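Local coordinates for protein peroxisomal catalase A (Saccharomyces cerevisiae, PDB 1A4E) that breaks down hydrogen peroxide to water and oxygen with the help of a heme cofactor, probably shielding the cell from the peroxide made by peroxisomal oxidases, at residues T92-V97 / P258-Y263; A114-T119 / N123-Y128; M471-R474 / L479-A482. All coordinates share one frame; numbering follows the deposited sequence.

Interaction 1 (T92-V97 / P258-Y263). With HEM (protoporphyrin IX containing Fe), chain I.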
loop_
_atom_site.group_PDB
_atom_site.type_symbol
_atom_site.label_atom_id
_atom_site.label_comp_id
_atom_site.label_asym_id
_atom_site.label_seq_id
_atom_site.Cartn_x
_atom_site.Cartn_y
_atom_site.Cartn_z
ATOM N N THR B 92 16.064 -21.513 -6.270
ATOM C CA THR B 92 14.870 -22.266 -6.605
ATOM C C THR B 92 13.856 -22.153 -5.489
ATOM O O THR B 92 14.231 -22.239 -4.318
ATOM C CB THR B 92 15.232 -23.757 -6.838
ATOM O OG1 THR B 92 16.113 -23.808 -7.957
ATOM C CG2 THR B 92 14.019 -24.621 -7.127
ATOM N N ARG B 93 12.586 -21.915 -5.830
ATOM C CA ARG B 93 11.528 -21.994 -4.843
ATOM C C ARG B 93 10.593 -23.092 -5.326
ATOM O O ARG B 93 10.157 -23.132 -6.479
ATOM C CB ARG B 93 10.712 -20.683 -4.701
ATOM C CG ARG B 93 10.002 -20.701 -3.338
ATOM C CD ARG B 93 9.249 -19.454 -2.875
ATOM N NE ARG B 93 7.959 -19.456 -3.498
ATOM C CZ ARG B 93 6.810 -19.699 -2.875
ATOM N NH1 ARG B 93 6.655 -19.949 -1.588
ATOM N NH2 ARG B 93 5.760 -19.818 -3.639
ATOM N N PHE B 94 10.394 -24.056 -4.428
ATOM C CA PHE B 94 9.450 -25.145 -4.613
ATOM C C PHE B 94 8.172 -24.800 -3.870
ATOM O O PHE B 94 8.239 -24.133 -2.845
ATOM C CB PHE B 94 9.984 -26.413 -4.034
ATOM C CG PHE B 94 11.276 -26.913 -4.641
ATOM C CD1 PHE B 94 11.268 -27.483 -5.917
ATOM C CD2 PHE B 94 12.450 -26.847 -3.899
ATOM C CE1 PHE B 94 12.449 -28.001 -6.448
ATOM C CE2 PHE B 94 13.623 -27.369 -4.442
ATOM C CZ PHE B 94 13.625 -27.945 -5.711
ATOM N N SER B 95 6.995 -25.253 -4.301
ATOM C CA SER B 95 5.752 -24.870 -3.645
ATOM C C SER B 95 4.567 -25.754 -3.976
ATOM O O SER B 95 4.644 -26.604 -4.855
ATOM C CB SER B 95 5.398 -23.445 -4.040
ATOM O OG SER B 95 5.348 -23.342 -5.450
ATOM N N THR B 96 3.462 -25.597 -3.244
ATOM C CA THR B 96 2.212 -26.235 -3.629
ATOM C C THR B 96 1.406 -25.195 -4.422
ATOM O O THR B 96 1.938 -24.130 -4.756
ATOM C CB THR B 96 1.482 -26.711 -2.351
ATOM O OG1 THR B 96 1.352 -25.584 -1.499
ATOM C CG2 THR B 96 2.232 -27.824 -1.628
ATOM N N VAL B 97 0.142 -25.429 -4.791
ATOM C CA VAL B 97 -0.596 -24.448 -5.590
ATOM C C VAL B 97 -1.785 -23.807 -4.878
ATOM O O VAL B 97 -1.807 -22.584 -4.720
ATOM C CB VAL B 97 -1.091 -25.102 -6.920
ATOM C CG1 VAL B 97 -1.815 -24.097 -7.801
ATOM C CG2 VAL B 97 0.095 -25.585 -7.721
ATOM N N PRO B 258 20.748 -32.129 -3.558
ATOM C CA PRO B 258 19.907 -32.635 -4.637
ATOM C C PRO B 258 20.302 -32.089 -5.997
ATOM O O PRO B 258 20.641 -30.912 -6.130
ATOM C CB PRO B 258 18.512 -32.251 -4.208
ATOM C CG PRO B 258 18.722 -30.960 -3.460
ATOM C CD PRO B 258 19.982 -31.268 -2.664
ATOM N N SER B 259 20.318 -32.946 -7.010
ATOM C CA SER B 259 20.595 -32.468 -8.349
ATOM C C SER B 259 19.573 -32.985 -9.347
ATOM O O SER B 259 18.847 -33.952 -9.123
ATOM C CB SER B 259 22.007 -32.878 -8.770
ATOM O OG SER B 259 22.205 -34.276 -8.650
ATOM N N TRP B 260 19.481 -32.249 -10.443
ATOM C CA TRP B 260 18.562 -32.538 -11.522
ATOM C C TRP B 260 19.346 -32.413 -12.819
ATOM O O TRP B 260 20.274 -31.607 -12.914
ATOM C CB TRP B 260 17.413 -31.528 -11.537
ATOM C CG TRP B 260 16.391 -31.630 -10.405
ATOM C CD1 TRP B 260 15.191 -32.257 -10.617
ATOM C CD2 TRP B 260 16.518 -31.165 -9.114
ATOM N NE1 TRP B 260 14.556 -32.214 -9.473
ATOM C CE2 TRP B 260 15.297 -31.578 -8.556
ATOM C CE3 TRP B 260 17.449 -30.478 -8.330
ATOM C CZ2 TRP B 260 14.987 -31.321 -7.223
ATOM C CZ3 TRP B 260 17.137 -30.215 -6.996
ATOM C CH2 TRP B 260 15.921 -30.635 -6.449
ATOM N N THR B 261 19.042 -33.238 -13.824
ATOM C CA THR B 261 19.662 -33.111 -15.133
ATOM C C THR B 261 18.640 -32.419 -16.030
ATOM O O THR B 261 17.468 -32.783 -16.059
ATOM C CB THR B 261 20.015 -34.498 -15.688
ATOM O OG1 THR B 261 20.888 -35.103 -14.752
ATOM C CG2 THR B 261 20.727 -34.439 -17.018
ATOM N N VAL B 262 19.081 -31.385 -16.746
ATOM C CA VAL B 262 18.236 -30.613 -17.637
ATOM C C VAL B 262 18.359 -31.123 -19.070
ATOM O O VAL B 262 19.451 -31.292 -19.606
ATOM C CB VAL B 262 18.653 -29.121 -17.546
ATOM C CG1 VAL B 262 17.744 -28.262 -18.409
ATOM C CG2 VAL B 262 18.557 -28.647 -16.109
ATOM N N TYR B 263 17.218 -31.363 -19.710
ATOM C CA TYR B 263 17.138 -31.825 -21.088
ATOM C C TYR B 263 16.156 -30.947 -21.838
ATOM O O TYR B 263 15.349 -30.256 -21.221
ATOM C CB TYR B 263 16.589 -33.240 -21.238
ATOM C CG TYR B 263 17.344 -34.341 -20.525
ATOM C CD1 TYR B 263 17.004 -34.681 -19.209
ATOM C CD2 TYR B 263 18.365 -35.022 -21.189
ATOM C CE1 TYR B 263 17.695 -35.700 -18.555
ATOM C CE2 TYR B 263 19.062 -36.041 -20.537
ATOM C CZ TYR B 263 18.722 -36.366 -19.223
ATOM O OH TYR B 263 19.425 -37.355 -18.573
HETATM C CHA HEM I . 2.877 -18.428 -9.377
HETATM C CHB HEM I . -0.229 -16.544 -12.510
HETATM C CHC HEM I . -0.089 -20.598 -15.051
HETATM C CHD HEM I . 3.746 -21.991 -12.504
HETATM C C1A HEM I . 1.891 -17.626 -9.925
HETATM C C2A HEM I . 1.589 -16.286 -9.460
HETATM C C3A HEM I . 0.782 -15.722 -10.390
HETATM C C4A HEM I . 0.562 -16.728 -11.401
HETATM C CMA HEM I . 0.261 -14.293 -10.435
HETATM C CAA HEM I . 2.144 -15.621 -8.213
HETATM C CBA HEM I . 3.251 -14.671 -8.616
HETATM C CGA HEM I . 3.887 -13.914 -7.472
HETATM O O1A HEM I . 3.195 -13.326 -6.645
HETATM O O2A HEM I . 5.107 -13.902 -7.430
HETATM C C1B HEM I . -0.441 -17.481 -13.497
HETATM C C2B HEM I . -1.365 -17.300 -14.590
HETATM C C3B HEM I . -1.417 -18.496 -15.268
HETATM C C4B HEM I . -0.486 -19.371 -14.571
HETATM C CMB HEM I . -2.116 -15.997 -14.845
HETATM C CAB HEM I . -2.174 -18.879 -16.382
HETATM C CBB HEM I . -2.937 -18.017 -17.299
HETATM C C1C HEM I . 0.992 -21.328 -14.598
HETATM C C2C HEM I . 1.569 -22.439 -15.319
HETATM C C3C HEM I . 2.698 -22.802 -14.642
HETATM C C4C HEM I . 2.788 -21.909 -13.501
HETATM C CMC HEM I . 1.012 -23.017 -16.618
HETATM C CAC HEM I . 3.625 -23.776 -14.980
HETATM C CBC HEM I . 4.367 -23.770 -16.222
HETATM C C1D HEM I . 3.833 -21.150 -11.411
HETATM C C2D HEM I . 4.819 -21.266 -10.366
HETATM C C3D HEM I . 4.551 -20.283 -9.480
HETATM C C4D HEM I . 3.415 -19.557 -9.980
HETATM C CMD HEM I . 5.957 -22.274 -10.282
HETATM C CAD HEM I . 5.273 -20.026 -8.172
HETATM C CBD HEM I . 6.457 -19.091 -8.278
HETATM C CGD HEM I . 7.136 -18.959 -6.928
HETATM O O1D HEM I . 7.607 -19.956 -6.399
HETATM O O2D HEM I . 7.192 -17.862 -6.384
HETATM N NA HEM I . 1.275 -17.879 -11.136
HETATM N NB HEM I . 0.115 -18.739 -13.503
HETATM N NC HEM I . 1.766 -20.977 -13.513
HETATM N ND HEM I . 2.980 -20.088 -11.177
HETATM FE FE HEM I . 1.508 -19.444 -12.306
#
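Inside the antiparallel beta-barrel of the catalase fold, F94 of strand 87-95 and W260 of strand 259-267 meet across the core. Their side chains approach from opposite directions, and F94 CZ touches W260 CH2, the far corner of the indole, at 3.6 Å. The two planes are inclined at 37°, so the pair is neither a stack nor a T-shape, and its centroids lie 5.8 Å apart. F94 holds CG anti to its carbonyl carbon (chi1 -61°), which sends the ring toward the 258-263 segment. F113 packs edge-to-face against both rings and Y192 stacks on F94, making the pair part of an aromatic cluster; T92 CG2 lies 3.6 Å above one face of the phenyl ring, near its rim. W260 NE1 is satisfied by the backbone O of M195. The two strands are not neighbours in the sheet: they meet through the interior of the barrel, while R93 and S95, next to F94 on either side in sequence, turn to the other side of the strand, where the heme propionate lies. There R93 bends at chi3 (82°) and sets the edge of its guanidinium group against the propionate carboxylate. NE donates to HEM O1D at 3.0 Å, backed by a weak bond of 3.4 Å from NE to HEM O2D and another weak one from NH2 to HEM O1D. This pairing probably balances the propionate charge. R93 NH2 also bonds to the O of H56, the active-site histidine, and S95 OG bonds to H56 ND1.

Interaction 2 (A114-T119 / N123-Y128); sequences ATKFYT and NLDWVY. With HEM (protoporphyrin IX containing Fe), chain I.
F117 and W126 meet edge-to-face on one side of the beta hairpin formed by strands 112-119 and 122-129, their planes at 76°. F117 CE2 comes down over one indole face, 3.6 Å from W126 CD2. L124 lies alongside F117 and points the same way, bringing its CD1 to 3.5 Å from F117 CD2, while T115 CG2 sits over one face of the phenyl ring, near its rim. Y128 OH reaches over the indole face opposite F117.

On the other side of the hairpin, K116 and D125 lie next to each other in a non-hydrogen-bonded pair. The lysine chain starts extended and then folds at chi3 (-59°) and chi4, curling its ammonium back to a salt bridge in which K116 NZ lies 2.9 Å from D125 OD1 and takes its syn lone pair. NZ also donates to the O of A316, and D125 OD2 accepts from the N of A318, so the ion pair ties the hairpin to the loop beyond. A methionine in place of K116 would probably leave the buried D125 carboxylate without its counter-charge and the A316 carbonyl without this donor. A water joins K116 NZ to N123 ND2; the N123 amide stands 81° from the Y118 ring, with OD1 3.3 Å from Y118 CD1.

Backbone bonds in the T115-W126 and F117-L124 pairs fix this register. Toward the heme end, V127 CG1 packs 3.6 Å from HEM C2D, and the O of Y128 approaches HEM CMD to 3.2 Å.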
loop_
_atom_site.group_PDB
_atom_site.type_symbol
_atom_site.label_atom_id
_atom_site.label_comp_id
_atom_site.label_asym_id
_atom_site.label_seq_id
_atom_site.Cartn_x
_atom_site.Cartn_y
_atom_site.Cartn_z
ATOM N N ALA B 114 10.294 -23.221 -9.519
ATOM C CA ALA B 114 10.705 -21.949 -10.094
ATOM C C ALA B 114 12.182 -21.698 -9.859
ATOM O O ALA B 114 12.630 -21.750 -8.715
ATOM C CB ALA B 114 9.914 -20.819 -9.460
ATOM N N THR B 115 12.966 -21.437 -10.909
ATOM C CA THR B 115 14.394 -21.199 -10.736
ATOM C C THR B 115 14.786 -19.868 -11.373
ATOM O O THR B 115 14.370 -19.534 -12.482
ATOM C CB THR B 115 15.198 -22.369 -11.367
ATOM O OG1 THR B 115 14.726 -23.558 -10.752
ATOM C CG2 THR B 115 16.686 -22.294 -11.123
ATOM N N LYS B 116 15.561 -19.086 -10.613
ATOM C CA LYS B 116 16.078 -17.799 -11.035
ATOM C C LYS B 116 17.564 -17.966 -11.281
ATOM O O LYS B 116 18.284 -18.408 -10.397
ATOM C CB LYS B 116 15.867 -16.766 -9.946
ATOM C CG LYS B 116 16.416 -15.382 -10.289
ATOM C CD LYS B 116 16.142 -14.378 -9.177
ATOM C CE LYS B 116 14.656 -14.255 -8.913
ATOM N NZ LYS B 116 13.994 -13.726 -10.085
ATOM N N PHE B 117 18.032 -17.605 -12.469
ATOM C CA PHE B 117 19.422 -17.733 -12.847
ATOM C C PHE B 117 19.971 -16.329 -12.967
ATOM O O PHE B 117 19.395 -15.476 -13.641
ATOM C CB PHE B 117 19.564 -18.430 -14.198
ATOM C CG PHE B 117 18.981 -19.831 -14.264
ATOM C CD1 PHE B 117 19.729 -20.920 -13.803
ATOM C CD2 PHE B 117 17.704 -20.027 -14.805
ATOM C CE1 PHE B 117 19.198 -22.206 -13.885
ATOM C CE2 PHE B 117 17.185 -21.315 -14.883
ATOM C CZ PHE B 117 17.929 -22.404 -14.425
ATOM N N TYR B 118 21.098 -16.088 -12.310
ATOM C CA TYR B 118 21.729 -14.785 -12.318
ATOM C C TYR B 118 22.762 -14.786 -13.420
ATOM O O TYR B 118 23.952 -15.005 -13.167
ATOM C CB TYR B 118 22.396 -14.531 -10.967
ATOM C CG TYR B 118 21.418 -14.555 -9.806
ATOM C CD1 TYR B 118 20.600 -13.452 -9.544
ATOM C CD2 TYR B 118 21.342 -15.691 -8.999
ATOM C CE1 TYR B 118 19.706 -13.487 -8.472
ATOM C CE2 TYR B 118 20.449 -15.733 -7.929
ATOM C CZ TYR B 118 19.641 -14.628 -7.675
ATOM O OH TYR B 118 18.764 -14.665 -6.618
ATOM N N THR B 119 22.319 -14.566 -14.661
ATOM C CA THR B 119 23.246 -14.609 -15.786
ATOM C C THR B 119 23.851 -13.236 -16.114
ATOM O O THR B 119 23.393 -12.195 -15.632
ATOM C CB THR B 119 22.537 -15.197 -17.054
ATOM O OG1 THR B 119 21.971 -14.108 -17.763
ATOM C CG2 THR B 119 21.436 -16.204 -16.732
ATOM N N ASN B 123 18.695 -11.567 -15.232
ATOM C CA ASN B 123 18.085 -12.738 -14.652
ATOM C C ASN B 123 17.191 -13.481 -15.636
ATOM O O ASN B 123 16.623 -12.918 -16.575
ATOM C CB ASN B 123 17.309 -12.299 -13.409
ATOM C CG ASN B 123 18.225 -11.880 -12.268
ATOM O OD1 ASN B 123 19.443 -12.047 -12.317
ATOM N ND2 ASN B 123 17.673 -11.308 -11.203
ATOM N N LEU B 124 17.118 -14.794 -15.421
ATOM C CA LEU B 124 16.289 -15.666 -16.229
ATOM C C LEU B 124 15.437 -16.461 -15.253
ATOM O O LEU B 124 15.970 -17.091 -14.345
ATOM C CB LEU B 124 17.174 -16.615 -17.038
ATOM C CG LEU B 124 16.749 -17.420 -18.278
ATOM C CD1 LEU B 124 17.263 -18.817 -18.047
ATOM C CD2 LEU B 124 15.244 -17.452 -18.530
ATOM N N ASP B 125 14.113 -16.452 -15.396
ATOM C CA ASP B 125 13.278 -17.277 -14.551
ATOM C C ASP B 125 12.608 -18.386 -15.338
ATOM O O ASP B 125 11.936 -18.146 -16.340
ATOM C CB ASP B 125 12.205 -16.428 -13.868
ATOM C CG ASP B 125 12.729 -15.399 -12.866
ATOM O OD1 ASP B 125 13.794 -15.593 -12.283
ATOM O OD2 ASP B 125 12.068 -14.389 -12.661
ATOM N N TRP B 126 12.875 -19.622 -14.911
ATOM C CA TRP B 126 12.197 -20.791 -15.437
ATOM C C TRP B 126 11.144 -21.151 -14.392
ATOM O O TRP B 126 11.359 -21.870 -13.413
ATOM C CB TRP B 126 13.197 -21.952 -15.646
ATOM C CG TRP B 126 14.044 -21.910 -16.924
ATOM C CD1 TRP B 126 13.965 -20.892 -17.847
ATOM C CD2 TRP B 126 14.983 -22.849 -17.274
ATOM N NE1 TRP B 126 14.855 -21.173 -18.768
ATOM C CE2 TRP B 126 15.484 -22.322 -18.473
ATOM C CE3 TRP B 126 15.484 -24.047 -16.761
ATOM C CZ2 TRP B 126 16.494 -22.987 -19.175
ATOM C CZ3 TRP B 126 16.492 -24.708 -17.465
ATOM C CH2 TRP B 126 16.996 -24.183 -18.660
ATOM N N VAL B 127 9.966 -20.564 -14.611
ATOM C CA VAL B 127 8.829 -20.726 -13.716
ATOM C C VAL B 127 8.022 -21.921 -14.224
ATOM O O VAL B 127 7.086 -21.826 -15.023
ATOM C CB VAL B 127 7.994 -19.413 -13.718
ATOM C CG1 VAL B 127 6.989 -19.467 -12.592
ATOM C CG2 VAL B 127 8.874 -18.190 -13.503
ATOM N N TYR B 128 8.448 -23.087 -13.733
ATOM C CA TYR B 128 7.924 -24.386 -14.146
ATOM C C TYR B 128 7.112 -25.085 -13.082
ATOM O O TYR B 128 7.213 -24.743 -11.909
ATOM C CB TYR B 128 9.057 -25.308 -14.489
ATOM C CG TYR B 128 9.963 -24.923 -15.643
ATOM C CD1 TYR B 128 9.741 -23.787 -16.431
ATOM C CD2 TYR B 128 11.033 -25.771 -15.926
ATOM C CE1 TYR B 128 10.578 -23.501 -17.503
ATOM C CE2 TYR B 128 11.875 -25.493 -16.998
ATOM C CZ TYR B 128 11.637 -24.367 -17.775
ATOM O OH TYR B 128 12.460 -24.108 -18.845
HETATM C CHA HEM I . 2.877 -18.428 -9.377
HETATM C CHB HEM I . -0.229 -16.544 -12.510
HETATM C CHC HEM I . -0.089 -20.598 -15.051
HETATM C CHD HEM I . 3.746 -21.991 -12.504
HETATM C C1A HEM I . 1.891 -17.626 -9.925
HETATM C C2A HEM I . 1.589 -16.286 -9.460
HETATM C C3A HEM I . 0.782 -15.722 -10.390
HETATM C C4A HEM I . 0.562 -16.728 -11.401
HETATM C CMA HEM I . 0.261 -14.293 -10.435
HETATM C CAA HEM I . 2.144 -15.621 -8.213
HETATM C CBA HEM I . 3.251 -14.671 -8.616
HETATM C CGA HEM I . 3.887 -13.914 -7.472
HETATM O O1A HEM I . 3.195 -13.326 -6.645
HETATM O O2A HEM I . 5.107 -13.902 -7.430
HETATM C C1B HEM I . -0.441 -17.481 -13.497
HETATM C C2B HEM I . -1.365 -17.300 -14.590
HETATM C C3B HEM I . -1.417 -18.496 -15.268
HETATM C C4B HEM I . -0.486 -19.371 -14.571
HETATM C CMB HEM I . -2.116 -15.997 -14.845
HETATM C CAB HEM I . -2.174 -18.879 -16.382
HETATM C CBB HEM I . -2.937 -18.017 -17.299
HETATM C C1C HEM I . 0.992 -21.328 -14.598
HETATM C C2C HEM I . 1.569 -22.439 -15.319
HETATM C C3C HEM I . 2.698 -22.802 -14.642
HETATM C C4C HEM I . 2.788 -21.909 -13.501
HETATM C CMC HEM I . 1.012 -23.017 -16.618
HETATM C CAC HEM I . 3.625 -23.776 -14.980
HETATM C CBC HEM I . 4.367 -23.770 -16.222
HETATM C C1D HEM I . 3.833 -21.150 -11.411
HETATM C C2D HEM I . 4.819 -21.266 -10.366
HETATM C C3D HEM I . 4.551 -20.283 -9.480
HETATM C C4D HEM I . 3.415 -19.557 -9.980
HETATM C CMD HEM I . 5.957 -22.274 -10.282
HETATM C CAD HEM I . 5.273 -20.026 -8.172
HETATM C CBD HEM I . 6.457 -19.091 -8.278
HETATM C CGD HEM I . 7.136 -18.959 -6.928
HETATM O O1D HEM I . 7.607 -19.956 -6.399
HETATM O O2D HEM I . 7.192 -17.862 -6.384
HETATM N NA HEM I . 1.275 -17.879 -11.136
HETATM N NB HEM I . 0.115 -18.739 -13.503
HETATM N NC HEM I . 1.766 -20.977 -13.513
HETATM N ND HEM I . 2.980 -20.088 -11.177
HETATM FE FE HEM I . 1.508 -19.444 -12.306
HETATM O O HOH W 1 12.785 -24.535 -12.703
HETATM O O HOH W 2 14.727 -10.861 -10.788
HETATM O O HOH W 3 22.083 -11.162 -13.175
#

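Interaction 3 (M471-R474 / L479-A482)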
loop_
_atom_site.group_PDB
_atom_site.type_symbol
_atom_site.label_atom_id
_atom_site.label_comp_id
_atom_site.label_asym_id
_atom_site.label_seq_id
_atom_site.Cartn_x
_atom_site.Cartn_y
_atom_site.Cartn_z
ATOM N N MET B 471 -17.003 -38.291 -17.629
ATOM C CA MET B 471 -15.759 -37.756 -18.170
ATOM C C MET B 471 -14.659 -38.814 -18.137
ATOM O O MET B 471 -13.944 -38.985 -19.125
ATOM C CB MET B 471 -15.320 -36.525 -17.363
ATOM C CG MET B 471 -14.028 -35.876 -17.851
ATOM S SD MET B 471 -13.531 -34.412 -16.912
ATOM C CE MET B 471 -13.038 -35.177 -15.393
ATOM N N PHE B 472 -14.519 -39.559 -17.034
ATOM C CA PHE B 472 -13.506 -40.597 -16.959
ATOM C C PHE B 472 -13.805 -41.847 -17.776
ATOM O O PHE B 472 -12.883 -42.569 -18.150
ATOM C CB PHE B 472 -13.292 -40.965 -15.501
ATOM C CG PHE B 472 -12.364 -39.964 -14.819
ATOM C CD1 PHE B 472 -10.987 -40.018 -15.060
ATOM C CD2 PHE B 472 -12.885 -38.997 -13.955
ATOM C CE1 PHE B 472 -10.138 -39.105 -14.433
ATOM C CE2 PHE B 472 -12.025 -38.089 -13.333
ATOM C CZ PHE B 472 -10.656 -38.142 -13.571
ATOM N N ALA B 473 -15.086 -42.092 -18.091
ATOM C CA ALA B 473 -15.489 -43.187 -18.968
ATOM C C ALA B 473 -15.015 -42.921 -20.391
ATOM O O ALA B 473 -14.756 -43.844 -21.167
ATOM C CB ALA B 473 -17.002 -43.334 -19.023
ATOM N N ARG B 474 -14.867 -41.634 -20.722
ATOM C CA ARG B 474 -14.389 -41.231 -22.024
ATOM C C ARG B 474 -12.892 -41.505 -22.176
ATOM O O ARG B 474 -12.362 -41.527 -23.288
ATOM C CB ARG B 474 -14.742 -39.765 -22.174
ATOM C CG ARG B 474 -14.725 -39.334 -23.615
ATOM C CD ARG B 474 -15.516 -38.066 -23.787
ATOM N NE ARG B 474 -15.219 -37.516 -25.098
ATOM C CZ ARG B 474 -15.411 -36.225 -25.378
ATOM N NH1 ARG B 474 -15.892 -35.370 -24.471
ATOM N NH2 ARG B 474 -15.067 -35.772 -26.584
ATOM N N LEU B 479 -11.956 -47.627 -15.732
ATOM C CA LEU B 479 -11.460 -46.605 -14.816
ATOM C C LEU B 479 -12.664 -45.949 -14.152
ATOM O O LEU B 479 -12.700 -45.792 -12.933
ATOM C CB LEU B 479 -10.685 -45.533 -15.576
ATOM C CG LEU B 479 -9.566 -44.674 -14.992
ATOM C CD1 LEU B 479 -9.663 -43.354 -15.726
ATOM C CD2 LEU B 479 -9.667 -44.438 -13.495
ATOM N N SER B 480 -13.659 -45.580 -14.963
ATOM C CA SER B 480 -14.872 -44.955 -14.470
ATOM C C SER B 480 -15.634 -45.820 -13.470
ATOM O O SER B 480 -16.153 -45.314 -12.472
ATOM C CB SER B 480 -15.743 -44.630 -15.659
ATOM O OG SER B 480 -16.970 -44.056 -15.247
ATOM N N GLU B 481 -15.673 -47.137 -13.738
ATOM C CA GLU B 481 -16.326 -48.108 -12.869
ATOM C C GLU B 481 -15.624 -48.221 -11.526
ATOM O O GLU B 481 -16.279 -48.315 -10.491
ATOM C CB GLU B 481 -16.340 -49.507 -13.502
ATOM C CG GLU B 481 -17.231 -49.745 -14.728
ATOM C CD GLU B 481 -18.721 -49.488 -14.526
ATOM O OE1 GLU B 481 -19.279 -49.850 -13.484
ATOM O OE2 GLU B 481 -19.328 -48.919 -15.432
ATOM N N ALA B 482 -14.286 -48.215 -11.545
ATOM C CA ALA B 482 -13.485 -48.289 -10.336
ATOM C C ALA B 482 -13.597 -47.037 -9.467
ATOM O O ALA B 482 -13.570 -47.142 -8.241
ATOM C CB ALA B 482 -12.030 -48.507 -10.718
#
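F472, S480 and L479 carry most of the buried surface where the last two helices of the chain, 462-473 and 477-487, follow one another through a tight turn in the C-terminal helical region of the catalase. F472 and L479 each start toward the other segment, and their side chains cross. L479 holds CG anti to its backbone N (chi1 -153°), which swings the isobutyl group to the side of F472; its CD1 lies 3.7 Å from F472 CD1, obliquely to the ring. The phenyl group extends into a wider apolar cluster, against W164, I176, V179, M180 and I453, while L479 also rests on L449, so F472 and L479 also lie against helices 160-168, 176-182 and 445-457.

S480 packs against A473, backbone and side chain alike. Its CB lies 3.6 Å from A473 N and 3.8 Å from A473 CB, a close approach allowed by the small size of both side chains. The hydroxyl, with chi1 at 178°, points back along the preceding helix and is hydrogen-bonded to the O of Y469, so the polar end of this buried serine is satisfied there. No hydrogen bond joins 471-474 directly to 479-482, and S480 OG passes A473 CB at 3.8 Å.

Read from the N terminus, the chain enters interaction 1 at 92-97, runs through 114-119 and turns straight back into 123-128. Interaction 2 thus closes a loop of only three residues, nested inside the 160-residue loop that interaction 1 completes at 258-263. Strands 87-95 and 112-119 are sheet neighbours, so the two contacts touch: R93 N probably bonds to A114 O, and V262 CG1 packs on W126 CZ3. Both also reach the heme, joining the barrel to its cofactor. Interaction 3 follows in series, closing a loop of four residues, two of them already helical, between the last two helices; its nearest atoms lie about 17 Å from interaction 1 and about 22 Å from interaction 2.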